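Local coordinates for protein beta-1,4-galactanase (PDB 1HJS) that hydrolyses beta-1,4-galactosidic linkages in type I arabinogalactans, as a family 53 glycoside hydrolase of clan GH-A, at residues 250-255 against 308-313; 100-105 against 153-158. All coordinates share one frame; numbering follows the deposited sequence.

Contact 1. Residues 250-255 against 308-313; sequences ISCPNP and SSCADN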
ATOM      1  N   ILE A 250      11.462 -11.430  11.337  1.00 14.81           N
ATOM      2  CA  ILE A 250      11.769 -11.846  12.697  1.00 16.09           C
ATOM      3  C   ILE A 250      12.500 -13.174  12.501  1.00 16.25           C
ATOM      4  O   ILE A 250      13.037 -13.758  13.439  1.00 16.60           O
ATOM      5  CB  ILE A 250      10.501 -12.050  13.571  1.00 16.51           C
ATOM      6  CG1 ILE A 250       9.524 -13.010  12.903  1.00 16.58           C
ATOM      7  CG2 ILE A 250       9.847 -10.707  13.848  1.00 16.11           C
ATOM      8  CD1 ILE A 250       8.289 -13.284  13.751  1.00 17.36           C
ATOM      9  N   SER A 251      12.521 -13.633  11.253  1.00 16.21           N
ATOM     10  CA  SER A 251      13.202 -14.871  10.888  1.00 16.67           C
ATOM     11  C   SER A 251      13.469 -14.915   9.386  1.00 16.66           C
ATOM     12  O   SER A 251      12.552 -14.763   8.581  1.00 15.45           O
ATOM     13  CB  SER A 251      12.370 -16.089  11.301  1.00 17.18           C
ATOM     14  OG  SER A 251      13.049 -17.290  10.977  1.00 19.19           O
ATOM     15  N   CYS A 252      14.731 -15.102   9.011  1.00 16.60           N
ATOM     16  CA  CYS A 252      15.109 -15.173   7.602  1.00 16.84           C
ATOM     17  C   CYS A 252      16.327 -16.069   7.428  1.00 17.90           C
ATOM     18  O   CYS A 252      17.404 -15.601   7.062  1.00 18.01           O
ATOM     19  CB  CYS A 252      15.444 -13.787   7.032  1.00 16.49           C
ATOM     20  SG  CYS A 252      15.460 -13.876   5.211  1.00 14.38           S
ATOM     21  N   PRO A 253      16.169 -17.374   7.668  1.00 18.79           N
ATOM     22  CA  PRO A 253      17.290 -18.305   7.531  1.00 19.51           C
ATOM     23  C   PRO A 253      17.713 -18.615   6.095  1.00 19.96           C
ATOM     24  O   PRO A 253      18.811 -19.114   5.866  1.00 20.58           O
ATOM     25  CB  PRO A 253      16.776 -19.549   8.247  1.00 19.72           C
ATOM     26  CG  PRO A 253      15.311 -19.535   7.893  1.00 19.88           C
ATOM     27  CD  PRO A 253      14.945 -18.078   8.102  1.00 19.54           C
ATOM     28  N   ASN A 254      16.848 -18.295   5.130  1.00 19.61           N
ATOM     29  CA  ASN A 254      17.083 -18.619   3.715  1.00 19.83           C
ATOM     30  C   ASN A 254      16.844 -17.443   2.740  1.00 20.32           C
ATOM     31  O   ASN A 254      16.017 -17.569   1.838  1.00 19.63           O
ATOM     32  CB  ASN A 254      16.123 -19.775   3.372  1.00 19.58           C
ATOM     33  CG  ASN A 254      16.521 -20.568   2.132  1.00 20.32           C
ATOM     34  OD1 ASN A 254      15.702 -21.328   1.598  1.00 19.28           O
ATOM     35  ND2 ASN A 254      17.761 -20.426   1.688  1.00 19.97           N
ATOM     36  N   PRO A 255      17.568 -16.308   2.881  1.00 21.13           N
ATOM     37  CA  PRO A 255      17.322 -15.196   1.951  1.00 21.29           C
ATOM     38  C   PRO A 255      17.798 -15.442   0.532  1.00 21.98           C
ATOM     39  O   PRO A 255      18.828 -16.080   0.315  1.00 21.47           O
ATOM     40  CB  PRO A 255      18.038 -14.021   2.621  1.00 21.41           C
ATOM     41  CG  PRO A 255      19.204 -14.685   3.281  1.00 21.69           C
ATOM     42  CD  PRO A 255      18.554 -15.914   3.907  1.00 21.19           C
ATOM     43  N   SER A 308       7.837 -13.362   0.414  1.00 12.26           N
ATOM     44  CA  SER A 308       9.280 -13.148   0.292  1.00 12.78           C
ATOM     45  C   SER A 308      10.049 -14.428   0.586  1.00 12.38           C
ATOM     46  O   SER A 308       9.464 -15.430   0.984  1.00 12.32           O
ATOM     47  CB  SER A 308       9.747 -12.075   1.274  1.00 12.74           C
ATOM     48  OG  SER A 308       9.824 -12.610   2.585  1.00 13.36           O
ATOM     49  N   SER A 309      11.366 -14.379   0.402  1.00 12.93           N
ATOM     50  CA  SER A 309      12.219 -15.540   0.654  1.00 13.34           C
ATOM     51  C   SER A 309      12.476 -15.714   2.151  1.00 14.05           C
ATOM     52  O   SER A 309      12.943 -16.765   2.600  1.00 13.73           O
ATOM     53  CB  SER A 309      13.552 -15.386  -0.093  1.00 13.19           C
ATOM     54  OG  SER A 309      14.284 -14.271   0.390  1.00 13.36           O
ATOM     55  N   CYS A 310      12.168 -14.682   2.929  1.00 14.20           N
ATOM     56  CA  CYS A 310      12.366 -14.743   4.373  1.00 15.06           C
ATOM     57  C   CYS A 310      11.202 -15.473   5.040  1.00 14.94           C
ATOM     58  O   CYS A 310      10.040 -15.170   4.778  1.00 15.18           O
ATOM     59  CB  CYS A 310      12.485 -13.338   4.948  1.00 15.15           C
ATOM     60  SG  CYS A 310      14.067 -12.497   4.650  1.00 16.91           S
ATOM     61  N   ALA A 311      11.522 -16.411   5.925  1.00 13.88           N
ATOM     62  CA  ALA A 311      10.516 -17.224   6.603  1.00 13.78           C
ATOM     63  C   ALA A 311       9.391 -16.501   7.349  1.00 13.61           C
ATOM     64  O   ALA A 311       8.233 -16.906   7.259  1.00 13.00           O
ATOM     65  CB  ALA A 311      11.205 -18.204   7.552  1.00 14.02           C
ATOM     66  N   ASP A 312       9.707 -15.444   8.090  1.00 13.16           N
ATOM     67  CA  ASP A 312       8.659 -14.759   8.845  1.00 13.89           C
ATOM     68  C   ASP A 312       8.840 -13.249   8.918  1.00 12.86           C
ATOM     69  O   ASP A 312       9.835 -12.759   9.458  1.00 12.80           O
ATOM     70  CB  ASP A 312       8.599 -15.326  10.270  1.00 14.68           C
ATOM     71  CG  ASP A 312       7.288 -15.017  10.974  1.00 16.46           C
ATOM     72  OD1 ASP A 312       6.624 -14.022  10.611  1.00 15.69           O
ATOM     73  OD2 ASP A 312       6.929 -15.773  11.907  1.00 16.91           O
ATOM     74  N   ASN A 313       7.865 -12.520   8.381  1.00 12.41           N
ATOM     75  CA  ASN A 313       7.884 -11.059   8.387  1.00 12.29           C
ATOM     76  C   ASN A 313       6.706 -10.494   9.168  1.00 12.12           C
ATOM     77  O   ASN A 313       6.494  -9.284   9.180  1.00 12.16           O
ATOM     78  CB  ASN A 313       7.815 -10.507   6.960  1.00 12.55           C
ATOM     79  CG  ASN A 313       9.089 -10.721   6.196  1.00 12.52           C
ATOM     80  OD1 ASN A 313      10.173 -10.391   6.676  1.00 14.00           O
ATOM     81  ND2 ASN A 313       8.972 -11.269   4.993  1.00 12.59           N
TER
HETATM   82  O   HOH W   1      13.952 -17.890   4.915  1.00 12.86           O
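A disulfide-linked pair of surface loops, joined as well by a single antiparallel bridge, ties the chain after strand 240-245 to the chain after strand 290-296, the seventh and eighth strands of the (beta/alpha)8 barrel. Cys252 and Cys310 supply the covalent link, SG to SG at 2.0 Å with chi3 -77°, SG of Cys252 standing anti to its backbone N and that of Cys310 anti to its carbonyl carbon. Beyond the disulfide, Ser251 and Asp312 form a hydrogen-bonded pair, with Asp312 N giving to a lone pair of Ser251 O at 3.0 Å. Asp312 O in turn takes Ile250 N at 2.8 Å, nearly along its C=O axis, and more weakly Ser251 N, so that Ile250 and Ser251 both face Asp312, a classic beta bulge. The side chains of Ile250 and Asp312 cross obliquely, Ile250 CD1 lying 3.4 Å from Asp312 OD2, while OD1 is hydrogen-bonded to Thr314 OG1. An alanine in place of Asp312 would lose the OD1 bond to Thr314 and would probably leave the end of Ile250 less covered. Ala311 CB meets Pro253 CD at 3.8 Å. Near Asn254 a water bridges the two loops: it accepts from Asn254 N and, weakly, from Ala311 N, and donates to Ser309 O at 2.8 Å.

Contact 2. Residues 100-105 against 153-158; sequences SDIDNL and IARLLH
Arg155 reaches from helix 150-165 across to the first turn of helix 102-122, joining two neighbouring outer helices of the (beta/alpha)8 barrel. Its CB points toward the other helix, and CG leaves anti to the backbone N (chi1 176°). The chain then bends at chi2 and again at chi3, which brings the guanidinium over Ile102. CG1 of Ile102 lies over the centre of one face, 3.8 Å from Arg155 CZ and equally near NH1, while Ile102 CG2 approaches NH2. At the tip, NH2 forms a salt bridge with Asp103 OD1 at 2.5 Å, a very short approach; the carboxylate stands at the guanidinium edge with its plane turned 65° from it. Apolar flank and charged edge thus meet the group from two directions, over a face and at an edge. Deeper in, Leu156 carries the hydrophobic part: its CG lies 3.9 Å from Ile102 CD1, and its CD2 meets Leu105 CG at 3.8 Å, the two leucines crossing at about a right angle. Ser106 and Leu109 extend this seam along helix 102-122. The helix start is capped by Asp101, the N-cap residue, whose carboxylate takes two bonds from Asn104, a residue beside the protein's attached glycan. Asp101 OD2 receives Asn104 N from above the carboxylate plane, and its OD1 accepts Asn104 ND2 on the syn lone pair, at 3.1 Å.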
ATOM      1  N   SER A 100     -10.635  -3.775 -24.008  1.00 17.85           N
ATOM      2  CA  SER A 100      -9.211  -3.525 -24.229  1.00 18.49           C
ATOM      3  C   SER A 100      -8.872  -2.204 -24.909  1.00 18.10           C
ATOM      4  O   SER A 100      -7.801  -1.649 -24.675  1.00 17.61           O
ATOM      5  CB  SER A 100      -8.597  -4.661 -25.054  1.00 19.13           C
ATOM      6  OG  SER A 100      -8.593  -5.878 -24.332  1.00 21.55           O
ATOM      7  N   ASP A 101      -9.761  -1.700 -25.762  1.00 17.91           N
ATOM      8  CA  ASP A 101      -9.467  -0.452 -26.457  1.00 17.76           C
ATOM      9  C   ASP A 101      -9.416   0.702 -25.463  1.00 17.58           C
ATOM     10  O   ASP A 101     -10.255   0.800 -24.570  1.00 16.90           O
ATOM     11  CB  ASP A 101     -10.503  -0.178 -27.549  1.00 18.34           C
ATOM     12  CG  ASP A 101     -11.873   0.130 -26.991  1.00 18.90           C
ATOM     13  OD1 ASP A 101     -12.545  -0.800 -26.504  1.00 19.15           O
ATOM     14  OD2 ASP A 101     -12.272   1.311 -27.036  1.00 19.47           O
ATOM     15  N   ILE A 102      -8.430   1.577 -25.630  1.00 17.43           N
ATOM     16  CA  ILE A 102      -8.236   2.709 -24.726  1.00 17.47           C
ATOM     17  C   ILE A 102      -9.469   3.579 -24.464  1.00 17.74           C
ATOM     18  O   ILE A 102      -9.746   3.926 -23.318  1.00 16.77           O
ATOM     19  CB  ILE A 102      -7.065   3.600 -25.208  1.00 17.41           C
ATOM     20  CG1 ILE A 102      -6.798   4.706 -24.189  1.00 16.93           C
ATOM     21  CG2 ILE A 102      -7.367   4.177 -26.588  1.00 17.48           C
ATOM     22  CD1 ILE A 102      -6.380   4.194 -22.812  1.00 16.97           C
ATOM     23  N   ASP A 103     -10.215   3.925 -25.508  1.00 18.11           N
ATOM     24  CA  ASP A 103     -11.405   4.756 -25.330  1.00 19.33           C
ATOM     25  C   ASP A 103     -12.402   4.148 -24.344  1.00 19.09           C
ATOM     26  O   ASP A 103     -12.766   4.778 -23.350  1.00 19.47           O
ATOM     27  CB  ASP A 103     -12.094   4.994 -26.679  1.00 21.24           C
ATOM     28  CG  ASP A 103     -11.404   6.061 -27.509  1.00 23.29           C
ATOM     29  OD1 ASP A 103     -10.203   6.322 -27.282  1.00 24.40           O
ATOM     30  OD2 ASP A 103     -12.061   6.639 -28.402  1.00 24.93           O
ATOM     31  N   ASN A 104     -12.836   2.921 -24.610  1.00 18.46           N
ATOM     32  CA  ASN A 104     -13.795   2.262 -23.736  1.00 18.31           C
ATOM     33  C   ASN A 104     -13.218   1.861 -22.386  1.00 17.88           C
ATOM     34  O   ASN A 104     -13.921   1.884 -21.374  1.00 17.66           O
ATOM     35  CB  ASN A 104     -14.388   1.036 -24.432  1.00 20.06           C
ATOM     36  CG  ASN A 104     -15.365   1.410 -25.529  1.00 21.44           C
ATOM     37  OD1 ASN A 104     -16.299   2.173 -25.302  1.00 22.27           O
ATOM     38  ND2 ASN A 104     -15.154   0.872 -26.725  1.00 22.34           N
ATOM     39  N   LEU A 105     -11.943   1.487 -22.366  1.00 17.03           N
ATOM     40  CA  LEU A 105     -11.303   1.097 -21.115  1.00 16.68           C
ATOM     41  C   LEU A 105     -11.219   2.293 -20.172  1.00 16.83           C
ATOM     42  O   LEU A 105     -11.467   2.165 -18.974  1.00 16.08           O
ATOM     43  CB  LEU A 105      -9.896   0.552 -21.374  1.00 16.08           C
ATOM     44  CG  LEU A 105      -9.094   0.179 -20.120  1.00 15.66           C
ATOM     45  CD1 LEU A 105      -9.833  -0.896 -19.324  1.00 15.56           C
ATOM     46  CD2 LEU A 105      -7.719  -0.316 -20.533  1.00 15.71           C
ATOM     47  N   ILE A 153      -1.352   5.274 -20.383  1.00 14.09           N
ATOM     48  CA  ILE A 153      -1.217   5.277 -18.929  1.00 14.07           C
ATOM     49  C   ILE A 153      -1.696   6.606 -18.345  1.00 14.41           C
ATOM     50  O   ILE A 153      -2.485   6.631 -17.398  1.00 14.60           O
ATOM     51  CB  ILE A 153       0.250   5.044 -18.514  1.00 13.79           C
ATOM     52  CG1 ILE A 153       0.688   3.643 -18.950  1.00 12.94           C
ATOM     53  CG2 ILE A 153       0.400   5.210 -17.003  1.00 12.85           C
ATOM     54  CD1 ILE A 153       2.157   3.364 -18.718  1.00 13.20           C
ATOM     55  N   ALA A 154      -1.224   7.710 -18.915  1.00 14.41           N
ATOM     56  CA  ALA A 154      -1.624   9.028 -18.437  1.00 15.11           C
ATOM     57  C   ALA A 154      -3.137   9.197 -18.557  1.00 15.62           C
ATOM     58  O   ALA A 154      -3.788   9.716 -17.653  1.00 14.88           O
ATOM     59  CB  ALA A 154      -0.907  10.121 -19.233  1.00 14.96           C
ATOM     60  N   ARG A 155      -3.689   8.748 -19.680  1.00 15.88           N
ATOM     61  CA  ARG A 155      -5.119   8.857 -19.923  1.00 17.06           C
ATOM     62  C   ARG A 155      -5.921   8.030 -18.920  1.00 16.35           C
ATOM     63  O   ARG A 155      -6.931   8.490 -18.379  1.00 15.13           O
ATOM     64  CB  ARG A 155      -5.433   8.400 -21.346  1.00 19.21           C
ATOM     65  CG  ARG A 155      -6.906   8.370 -21.675  1.00 23.04           C
ATOM     66  CD  ARG A 155      -7.235   9.336 -22.800  1.00 26.56           C
ATOM     67  NE  ARG A 155      -8.185   8.741 -23.736  1.00 29.11           N
ATOM     68  CZ  ARG A 155      -7.864   8.281 -24.941  1.00 29.89           C
ATOM     69  NH1 ARG A 155      -6.611   8.349 -25.378  1.00 30.51           N
ATOM     70  NH2 ARG A 155      -8.799   7.738 -25.704  1.00 30.17           N
ATOM     71  N   LEU A 156      -5.470   6.806 -18.679  1.00 15.05           N
ATOM     72  CA  LEU A 156      -6.150   5.930 -17.737  1.00 14.73           C
ATOM     73  C   LEU A 156      -6.119   6.519 -16.327  1.00 14.20           C
ATOM     74  O   LEU A 156      -7.147   6.570 -15.646  1.00 14.24           O
ATOM     75  CB  LEU A 156      -5.501   4.539 -17.749  1.00 14.60           C
ATOM     76  CG  LEU A 156      -5.723   3.708 -19.019  1.00 14.72           C
ATOM     77  CD1 LEU A 156      -4.825   2.477 -18.995  1.00 14.82           C
ATOM     78  CD2 LEU A 156      -7.190   3.298 -19.118  1.00 14.02           C
ATOM     79  N   LEU A 157      -4.946   6.971 -15.890  1.00 13.50           N
ATOM     80  CA  LEU A 157      -4.817   7.545 -14.553  1.00 13.39           C
ATOM     81  C   LEU A 157      -5.662   8.812 -14.408  1.00 13.99           C
ATOM     82  O   LEU A 157      -6.225   9.074 -13.339  1.00 13.62           O
ATOM     83  CB  LEU A 157      -3.344   7.830 -14.234  1.00 12.33           C
ATOM     84  CG  LEU A 157      -2.478   6.566 -14.128  1.00 12.60           C
ATOM     85  CD1 LEU A 157      -1.032   6.947 -13.864  1.00 12.18           C
ATOM     86  CD2 LEU A 157      -3.003   5.674 -13.009  1.00 12.04           C
ATOM     87  N   HIS A 158      -5.765   9.590 -15.483  1.00 14.28           N
ATOM     88  CA  HIS A 158      -6.575  10.810 -15.456  1.00 15.50           C
ATOM     89  C   HIS A 158      -8.034  10.424 -15.221  1.00 15.39           C
ATOM     90  O   HIS A 158      -8.739  11.060 -14.433  1.00 15.73           O
ATOM     91  CB  HIS A 158      -6.446  11.570 -16.781  1.00 16.57           C
ATOM     92  CG  HIS A 158      -7.264  12.825 -16.846  1.00 18.29           C
ATOM     93  ND1 HIS A 158      -6.948  13.961 -16.130  1.00 19.07           N
ATOM     94  CD2 HIS A 158      -8.389  13.119 -17.539  1.00 18.39           C
ATOM     95  CE1 HIS A 158      -7.842  14.902 -16.383  1.00 18.65           C
ATOM     96  NE2 HIS A 158      -8.726  14.417 -17.235  1.00 18.79           N
TER

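In the fold
Contacts 1 and 2 lie on opposite sides of the chain's centre, their own centres about 39 Å apart, and share no helix or strand. Both are peripheral to the barrel and away from the likely catalytic glutamates, Glu135 and Glu245. Contact 1 is a surface contact between loops, without regular secondary structure on either side, and is held by a covalent bond, backbone hydrogen bonds and a water. Contact 2 is partly buried and joins two helices through side chains alone: two buried leucines and a partly exposed isoleucine, with an ion pair at the more exposed side. The larger buried area belongs to contact 1, 418 Å² against 252 Å².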